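Local coordinates for BluB-like flavoprotein (PDB 3EO8) that binds flavin mononucleotide and, as a member of the nitroreductase family, probably works as an FMN-dependent oxidoreductase, at residues A[54-57]-A[58-62]; A[88-92]-A[93-97]. All blocks are in the same frame, centred on the assembly; numbering follows the deposited sequence.

Interaction 1: A[54-57]-A[58-62]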
ATOM      1  N   ARG A  54       3.336 -28.397  -4.400  1.00 26.42           N
ATOM      2  CA  ARG A  54       4.132 -28.484  -3.156  1.00 26.20           C
ATOM      3  C   ARG A  54       5.611 -28.360  -3.426  1.00 25.74           C
ATOM      4  O   ARG A  54       6.316 -27.671  -2.687  1.00 27.04           O
ATOM      5  CB  ARG A  54       3.936 -29.784  -2.378  1.00 26.85           C
ATOM      6  CG  ARG A  54       2.566 -30.046  -1.822  1.00 28.60           C
ATOM      7  CD  ARG A  54       2.077 -28.948  -0.880  1.00 31.16           C
ATOM      8  NE  ARG A  54       3.051 -28.437   0.074  1.00 30.16           N
ATOM      9  CZ  ARG A  54       2.754 -27.508   0.990  1.00 31.88           C
ATOM     10  NH1 ARG A  54       1.509 -27.029   1.087  1.00 30.28           N
ATOM     11  NH2 ARG A  54       3.709 -27.045   1.809  1.00 30.47           N
ATOM     12  N   ASP A  55       6.096 -29.006  -4.483  1.00 25.73           N
ATOM     13  CA  ASP A  55       7.534 -29.021  -4.676  1.00 26.24           C
ATOM     14  C   ASP A  55       8.064 -27.642  -5.012  1.00 24.98           C
ATOM     15  O   ASP A  55       9.208 -27.350  -4.707  1.00 24.79           O
ATOM     16  CB  ASP A  55       7.971 -30.028  -5.732  1.00 27.20           C
ATOM     17  CG  ASP A  55       7.717 -29.537  -7.118  1.00 32.72           C
ATOM     18  OD1 ASP A  55       6.541 -29.592  -7.533  1.00 34.26           O
ATOM     19  OD2 ASP A  55       8.689 -29.059  -7.765  1.00 39.66           O
ATOM     20  N   LEU A  56       7.271 -26.823  -5.703  1.00 24.44           N
ATOM     21  CA  LEU A  56       7.680 -25.447  -5.998  1.00 23.77           C
ATOM     22  C   LEU A  56       7.706 -24.612  -4.713  1.00 23.44           C
ATOM     23  O   LEU A  56       8.618 -23.833  -4.475  1.00 22.83           O
ATOM     24  CB  LEU A  56       6.736 -24.844  -7.048  1.00 23.98           C
ATOM     25  CG  LEU A  56       6.934 -23.409  -7.488  1.00 23.38           C
ATOM     26  CD1 LEU A  56       8.384 -23.121  -7.883  1.00 26.13           C
ATOM     27  CD2 LEU A  56       5.981 -23.135  -8.649  1.00 22.80           C
HETATM   28  N   MSE A  57       6.702 -24.791  -3.863  1.00 23.80           N
HETATM   29  CA  MSE A  57       6.685 -24.121  -2.547  1.00 24.20           C
HETATM   30  C   MSE A  57       7.930 -24.487  -1.743  1.00 24.95           C
HETATM   31  O   MSE A  57       8.517 -23.640  -1.066  1.00 24.96           O
HETATM   32  CB  MSE A  57       5.406 -24.504  -1.768  1.00 24.15           C
HETATM   33  CG  MSE A  57       4.174 -23.867  -2.347  1.00 22.63           C
HETATM   34 SE   MSE A  57       2.498 -24.612  -1.672  0.75 24.54          SE
HETATM   35  CE  MSE A  57       2.567 -23.752   0.037  1.00 25.37           C
ATOM     36  N   GLU A  58       8.370 -25.736  -1.836  1.00 24.95           N
ATOM     37  CA  GLU A  58       9.542 -26.156  -1.073  1.00 25.71           C
ATOM     38  C   GLU A  58      10.802 -25.601  -1.708  1.00 24.54           C
ATOM     39  O   GLU A  58      11.766 -25.252  -1.014  1.00 24.34           O
ATOM     40  CB  GLU A  58       9.648 -27.680  -1.026  1.00 26.81           C
ATOM     41  CG  GLU A  58       8.480 -28.344  -0.305  1.00 31.85           C
ATOM     42  CD  GLU A  58       8.560 -28.235   1.206  1.00 39.27           C
ATOM     43  OE1 GLU A  58       9.618 -27.777   1.718  1.00 43.60           O
ATOM     44  OE2 GLU A  58       7.565 -28.620   1.881  1.00 45.05           O
ATOM     45  N   LYS A  59      10.829 -25.564  -3.043  1.00 23.71           N
ATOM     46  CA  LYS A  59      11.963 -24.989  -3.744  1.00 23.74           C
ATOM     47  C   LYS A  59      12.161 -23.517  -3.403  1.00 23.33           C
ATOM     48  O   LYS A  59      13.281 -23.049  -3.279  1.00 23.31           O
ATOM     49  CB  LYS A  59      11.830 -25.206  -5.265  1.00 23.32           C
ATOM     50  CG  LYS A  59      12.179 -26.634  -5.674  1.00 24.27           C
ATOM     51  CD  LYS A  59      11.861 -26.931  -7.124  1.00 24.47           C
ATOM     52  CE  LYS A  59      12.242 -28.378  -7.510  1.00 26.42           C
ATOM     53  NZ  LYS A  59      11.183 -29.347  -7.087  1.00 31.71           N
ATOM     54  N   ILE A  60      11.066 -22.797  -3.245  1.00 22.94           N
ATOM     55  CA  ILE A  60      11.100 -21.359  -2.920  1.00 23.55           C
ATOM     56  C   ILE A  60      11.664 -21.224  -1.494  1.00 24.22           C
ATOM     57  O   ILE A  60      12.504 -20.391  -1.212  1.00 23.58           O
ATOM     58  CB  ILE A  60       9.706 -20.739  -3.114  1.00 23.66           C
ATOM     59  CG1 ILE A  60       9.387 -20.629  -4.620  1.00 23.84           C
ATOM     60  CG2 ILE A  60       9.593 -19.358  -2.463  1.00 23.11           C
ATOM     61  CD1 ILE A  60       7.916 -20.371  -4.911  1.00 25.05           C
ATOM     62  N   ALA A  61      11.217 -22.096  -0.614  1.00 23.76           N
ATOM     63  CA  ALA A  61      11.685 -22.089   0.783  1.00 23.96           C
ATOM     64  C   ALA A  61      13.184 -22.310   0.839  1.00 24.60           C
ATOM     65  O   ALA A  61      13.921 -21.577   1.523  1.00 25.34           O
ATOM     66  CB  ALA A  61      10.907 -23.145   1.585  1.00 23.50           C
ATOM     67  N   ASP A  62      13.668 -23.257   0.054  1.00 24.35           N
ATOM     68  CA  ASP A  62      15.094 -23.563   0.053  1.00 24.20           C
ATOM     69  C   ASP A  62      15.945 -22.382  -0.406  1.00 23.73           C
ATOM     70  O   ASP A  62      17.042 -22.201   0.126  1.00 23.69           O
ATOM     71  CB  ASP A  62      15.382 -24.792  -0.801  1.00 24.78           C
ATOM     72  CG  ASP A  62      14.852 -26.086  -0.189  1.00 27.30           C
ATOM     73  OD1 ASP A  62      14.596 -26.152   1.033  1.00 31.60           O
ATOM     74  OD2 ASP A  62      14.760 -27.065  -0.942  1.00 31.74           O
TER
HETATM   75  O   HOH W   1      11.100 -29.726  -3.976  1.00 33.46           O

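Interaction 2: A[88-92]-A[93-97]. With FMN (flavin mononucleotide), chain G.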
ATOM      1  N   LYS A  88      15.247 -17.354  14.499  1.00 26.81           N
ATOM      2  CA  LYS A  88      13.898 -17.592  15.035  1.00 26.38           C
ATOM      3  C   LYS A  88      12.903 -16.830  14.180  1.00 26.48           C
ATOM      4  O   LYS A  88      11.828 -17.332  13.874  1.00 26.22           O
ATOM      5  CB  LYS A  88      13.793 -17.126  16.503  1.00 27.02           C
ATOM      6  CG  LYS A  88      12.414 -17.458  17.149  1.00 28.56           C
ATOM      7  CD  LYS A  88      12.314 -17.073  18.648  1.00 28.82           C
ATOM      8  N   PHE A  89      13.263 -15.604  13.807  1.00 25.78           N
ATOM      9  CA  PHE A  89      12.369 -14.759  13.007  1.00 26.30           C
ATOM     10  C   PHE A  89      11.977 -15.408  11.662  1.00 26.52           C
ATOM     11  O   PHE A  89      10.798 -15.439  11.282  1.00 26.05           O
ATOM     12  CB  PHE A  89      13.010 -13.388  12.761  1.00 26.15           C
ATOM     13  CG  PHE A  89      12.252 -12.555  11.798  1.00 25.53           C
ATOM     14  CD1 PHE A  89      11.177 -11.806  12.209  1.00 27.68           C
ATOM     15  CD2 PHE A  89      12.582 -12.563  10.443  1.00 25.62           C
ATOM     16  CE1 PHE A  89      10.447 -11.056  11.294  1.00 27.51           C
ATOM     17  CE2 PHE A  89      11.859 -11.818   9.542  1.00 26.67           C
ATOM     18  CZ  PHE A  89      10.788 -11.072   9.967  1.00 27.42           C
ATOM     19  N   VAL A  90      12.966 -15.931  10.943  1.00 26.16           N
ATOM     20  CA  VAL A  90      12.681 -16.516   9.634  1.00 25.89           C
ATOM     21  C   VAL A  90      11.760 -17.747   9.721  1.00 26.24           C
ATOM     22  O   VAL A  90      10.883 -17.911   8.872  1.00 27.27           O
ATOM     23  CB  VAL A  90      13.948 -16.787   8.866  1.00 26.66           C
ATOM     24  CG1 VAL A  90      13.661 -17.551   7.564  1.00 25.46           C
ATOM     25  CG2 VAL A  90      14.615 -15.469   8.610  1.00 22.31           C
ATOM     26  N   LYS A  91      11.912 -18.565  10.769  1.00 26.42           N
ATOM     27  CA  LYS A  91      11.020 -19.726  10.978  1.00 27.85           C
ATOM     28  C   LYS A  91       9.617 -19.300  11.259  1.00 26.90           C
ATOM     29  O   LYS A  91       8.654 -19.866  10.724  1.00 28.46           O
ATOM     30  CB  LYS A  91      11.445 -20.549  12.184  1.00 28.38           C
ATOM     31  CG  LYS A  91      12.641 -21.362  11.976  1.00 31.67           C
ATOM     32  CD  LYS A  91      13.017 -22.052  13.307  1.00 31.86           C
ATOM     33  CE  LYS A  91      14.486 -22.437  13.272  1.00 35.88           C
ATOM     34  NZ  LYS A  91      14.928 -23.085  14.521  1.00 37.40           N
ATOM     35  N   ASN A  92       9.489 -18.316  12.136  1.00 26.56           N
ATOM     36  CA  ASN A  92       8.171 -17.952  12.650  1.00 27.03           C
ATOM     37  C   ASN A  92       7.379 -17.008  11.756  1.00 26.61           C
ATOM     38  O   ASN A  92       6.139 -17.093  11.678  1.00 25.73           O
ATOM     39  CB  ASN A  92       8.345 -17.404  14.055  1.00 26.82           C
ATOM     40  CG  ASN A  92       8.712 -18.507  15.052  1.00 29.77           C
ATOM     41  OD1 ASN A  92       8.415 -19.684  14.830  1.00 31.75           O
ATOM     42  ND2 ASN A  92       9.361 -18.125  16.145  1.00 32.51           N
ATOM     43  N   PHE A  93       8.106 -16.127  11.074  1.00 25.37           N
ATOM     44  CA  PHE A  93       7.519 -15.066  10.240  1.00 25.68           C
ATOM     45  C   PHE A  93       7.823 -15.163   8.739  1.00 25.00           C
ATOM     46  O   PHE A  93       7.444 -14.283   7.956  1.00 23.62           O
ATOM     47  CB  PHE A  93       7.917 -13.689  10.800  1.00 26.93           C
ATOM     48  CG  PHE A  93       7.399 -13.469  12.193  1.00 27.86           C
ATOM     49  CD1 PHE A  93       6.062 -13.166  12.391  1.00 31.00           C
ATOM     50  CD2 PHE A  93       8.223 -13.660  13.309  1.00 28.54           C
ATOM     51  CE1 PHE A  93       5.556 -13.008  13.692  1.00 33.19           C
ATOM     52  CE2 PHE A  93       7.734 -13.505  14.602  1.00 29.58           C
ATOM     53  CZ  PHE A  93       6.397 -13.185  14.789  1.00 30.71           C
ATOM     54  N   THR A  94       8.459 -16.227   8.293  1.00 24.82           N
ATOM     55  CA  THR A  94       8.600 -16.395   6.844  1.00 26.03           C
ATOM     56  C   THR A  94       8.245 -17.840   6.416  1.00 25.68           C
ATOM     57  O   THR A  94       7.302 -18.060   5.652  1.00 26.06           O
ATOM     58  CB  THR A  94      10.014 -16.023   6.310  1.00 26.52           C
ATOM     59  OG1 THR A  94      10.484 -14.799   6.909  1.00 26.40           O
ATOM     60  CG2 THR A  94       9.968 -15.866   4.781  1.00 25.02           C
ATOM     61  N   LEU A  95       8.966 -18.832   6.927  1.00 25.22           N
ATOM     62  CA  LEU A  95       8.851 -20.158   6.356  1.00 25.64           C
ATOM     63  C   LEU A  95       7.572 -20.888   6.802  1.00 25.86           C
ATOM     64  O   LEU A  95       7.326 -21.998   6.349  1.00 26.43           O
ATOM     65  CB  LEU A  95      10.085 -21.000   6.646  1.00 25.82           C
ATOM     66  CG  LEU A  95      11.407 -20.546   6.015  1.00 28.54           C
ATOM     67  CD1 LEU A  95      12.574 -21.435   6.563  1.00 30.79           C
ATOM     68  CD2 LEU A  95      11.301 -20.610   4.510  1.00 28.27           C
ATOM     69  N   PHE A  96       6.774 -20.264   7.674  1.00 25.37           N
ATOM     70  CA  PHE A  96       5.474 -20.818   8.073  1.00 25.55           C
ATOM     71  C   PHE A  96       4.485 -20.927   6.925  1.00 25.29           C
ATOM     72  O   PHE A  96       3.505 -21.656   7.034  1.00 25.51           O
ATOM     73  CB  PHE A  96       4.814 -19.968   9.174  1.00 25.69           C
ATOM     74  CG  PHE A  96       4.266 -18.695   8.662  1.00 25.36           C
ATOM     75  CD1 PHE A  96       2.997 -18.653   8.112  1.00 24.33           C
ATOM     76  CD2 PHE A  96       5.049 -17.560   8.633  1.00 26.93           C
ATOM     77  CE1 PHE A  96       2.489 -17.508   7.590  1.00 25.64           C
ATOM     78  CE2 PHE A  96       4.551 -16.393   8.108  1.00 26.49           C
ATOM     79  CZ  PHE A  96       3.278 -16.365   7.567  1.00 24.51           C
ATOM     80  N   TYR A  97       4.713 -20.215   5.825  1.00 25.19           N
ATOM     81  CA  TYR A  97       3.797 -20.291   4.681  1.00 25.32           C
ATOM     82  C   TYR A  97       3.615 -21.717   4.164  1.00 25.55           C
ATOM     83  O   TYR A  97       2.596 -22.023   3.541  1.00 26.61           O
ATOM     84  CB  TYR A  97       4.227 -19.369   3.527  1.00 24.94           C
ATOM     85  CG  TYR A  97       5.374 -19.879   2.661  1.00 23.38           C
ATOM     86  CD1 TYR A  97       5.169 -20.805   1.655  1.00 24.08           C
ATOM     87  CD2 TYR A  97       6.644 -19.402   2.838  1.00 23.64           C
ATOM     88  CE1 TYR A  97       6.218 -21.279   0.857  1.00 22.66           C
ATOM     89  CE2 TYR A  97       7.701 -19.845   2.061  1.00 25.89           C
ATOM     90  CZ  TYR A  97       7.491 -20.791   1.072  1.00 25.83           C
ATOM     91  OH  TYR A  97       8.555 -21.267   0.304  1.00 25.90           O
TER
HETATM   92  N1  FMN G 500       3.733 -11.214   8.851  1.00 25.47           N
HETATM   93  C2  FMN G 500       4.654 -12.235   8.845  1.00 27.29           C
HETATM   94  O2  FMN G 500       4.589 -13.187   9.635  1.00 26.92           O
HETATM   95  N3  FMN G 500       5.673 -12.221   7.932  1.00 25.11           N
HETATM   96  C4  FMN G 500       5.855 -11.197   7.049  1.00 26.88           C
HETATM   97  O4  FMN G 500       6.796 -11.252   6.226  1.00 26.19           O
HETATM   98  C4A FMN G 500       4.929 -10.161   7.047  1.00 27.66           C
HETATM   99  N5  FMN G 500       5.057  -9.127   6.140  1.00 26.95           N
HETATM  100  C5A FMN G 500       4.122  -8.115   6.105  1.00 25.67           C
HETATM  101  C6  FMN G 500       4.268  -7.117   5.158  1.00 26.29           C
HETATM  102  C7  FMN G 500       3.334  -6.098   5.097  1.00 26.54           C
HETATM  103  C7M FMN G 500       3.304  -5.291   3.840  1.00 24.95           C
HETATM  104  C8  FMN G 500       2.241  -6.103   5.971  1.00 26.78           C
HETATM  105  C8M FMN G 500       1.041  -5.254   5.657  1.00 26.89           C
HETATM  106  C9  FMN G 500       2.103  -7.115   6.908  1.00 26.21           C
HETATM  107  C9A FMN G 500       3.036  -8.137   6.983  1.00 25.70           C
HETATM  108  N10 FMN G 500       2.946  -9.152   7.935  1.00 26.16           N
HETATM  109  C10 FMN G 500       3.857 -10.189   7.929  1.00 26.98           C
HETATM  110  C1' FMN G 500       1.854  -9.177   8.972  1.00 24.81           C
HETATM  111  C2' FMN G 500       2.120  -8.238  10.148  1.00 24.46           C
HETATM  112  O2' FMN G 500       3.104  -8.794  11.011  1.00 25.16           O
HETATM  113  C3' FMN G 500       0.819  -8.041  10.914  1.00 24.53           C
HETATM  114  O3' FMN G 500      -0.124  -7.416  10.050  1.00 24.73           O
HETATM  115  C4' FMN G 500       0.934  -7.253  12.215  1.00 23.26           C
HETATM  116  O4' FMN G 500       1.778  -7.911  13.144  1.00 23.43           O
HETATM  117  C5' FMN G 500      -0.468  -7.091  12.818  1.00 25.31           C
HETATM  118  O5' FMN G 500      -0.987  -8.372  13.122  1.00 23.81           O
HETATM  119  P   FMN G 500      -2.466  -8.762  12.585  1.00 23.62           P
HETATM  120  O1P FMN G 500      -2.804 -10.149  13.046  1.00 24.57           O
HETATM  121  O2P FMN G 500      -2.361  -8.704  11.068  1.00 26.02           O
HETATM  122  O3P FMN G 500      -3.518  -7.756  13.029  1.00 24.47           O

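Interaction 1: A[54-57]-A[58-62]
Asp55 and Lys59 meet one turn apart in the first two turns of helix 54-75, where i to i+4 pairing joins acid to base on one flank and apolar chains to each other on another. Asp55 CG lies between its backbone N and carbonyl carbon (chi1 77°), a crowded position; the carboxylate stands out from the flank of the helix, and the lysine reaches back to it. Lys59 runs extended until its last torsion, where a bend (chi4 81°) brings NZ to within 2.6 Å of Asp55 OD2, on the lone pair facing away from the other oxygen. This is a salt bridge, and an acid so near a helix N-terminus would probably also be favoured by the backbone dipoles. The Lys59 methylenes lie along Asp55 O, which accepts Lys59 N at 2.9 Å and also a hydrogen bond from a water; the same water takes a hydrogen bond from Lys59 NZ at 3.1 Å. The lysine therefore holds its partner directly and through solvent.

The buried flank is aliphatic. Leu56 CD1 and Ile60 CD1 approach to 4.1 Å across the turn, and branched chains suit the place: Ile60 also packs on Ile51 and Leu103 of the central sheet, Leu56 on Ile218 of the second subunit.

Arg54 serves another purpose. Bent at chi2 and chi3, it hydrogen-bonds Leu98 O through NH2 and Ala100 O through NH1, tying the helix start to the chain entering strand 102-108. Glu58 OE2 stands at the edge of that guanidinium, 4.2 Å from Arg54 NH2, opposite charges too far apart for a salt bridge, with the two planes 53° apart. Over one guanidinium face, toward its rim, sits the SE atom of selenomethionine Met57, 3.8 Å above the plane.

Interaction 2: A[88-92]-A[93-97]
Phe89 sets CG opposite its own backbone N (chi1 172°), swinging its ring toward the end of helix 80-93, while Phe93 keeps CG beside its N and opposite its carbonyl carbon (chi1 -62°). Together these rotations lay Phe93 CB over one face of the Phe89 ring, 4.1 Å from its centroid, a CH-pi contact. The rings themselves are nearly parallel, 26° between planes, but are slid so far apart, with centroids 5.5 Å from each other, that they barely overlap.

At the backbone the helix ends. Phe93 N still makes an i to i+4 bond to Phe89 O at 2.8 Å, whereas Val90 O receives Leu95 N, five residues on, at 2.9 Å; Thr94 N adds only a weak bond to that same oxygen. This wider, pi-type turn closes the helix and leads into the 3-10 segment 95-97. Val90 CG1 packs against Leu95 CG.

With the helix finished, Phe93 O is turned to the flavin: it accepts a hydrogen bond from FMN N3 at 2.7 Å, almost straight, and is also hydrogen-bonded to Ser165 OG, which Thr94 OG1 hydrogen-bonds too. FMN O2 meets the edge of the Phe93 ring, 3.1 Å from CD1, where the slightly positive ring hydrogens suit a carbonyl oxygen. From another direction Phe96 brings CE2 to 3.6 Å from O2, its ring also packing on Arg15, Cys161 and Leu163. A main-chain carbonyl reading N3, with aromatic rings beside O2, makes this helix end part of the pocket wall at the pyrimidine end of the flavin in this nitroreductase-family fold.

Overall arrangement
Interaction 1 lies at the start of helix 54-75 and interaction 2 at the end of helix 80-93, the next helix along the chain; their centres are 14 Å apart. Both are partly buried, yet their chemistry differs. The first combines a solvent-bridged charged flank with an aliphatic one facing the sheet and the second subunit, and its Ile60 side chain stays about 12 Å from the flavin; the second is aromatic and touches the cofactor itself. They meet through Tyr97, whose OH probably hydrogen-bonds Met57 O at 2.7 Å, and through Leu95 CD2 against Ala61 CB. The 3-10 segment following the flavin-binding turn thus packs on helix 54-75.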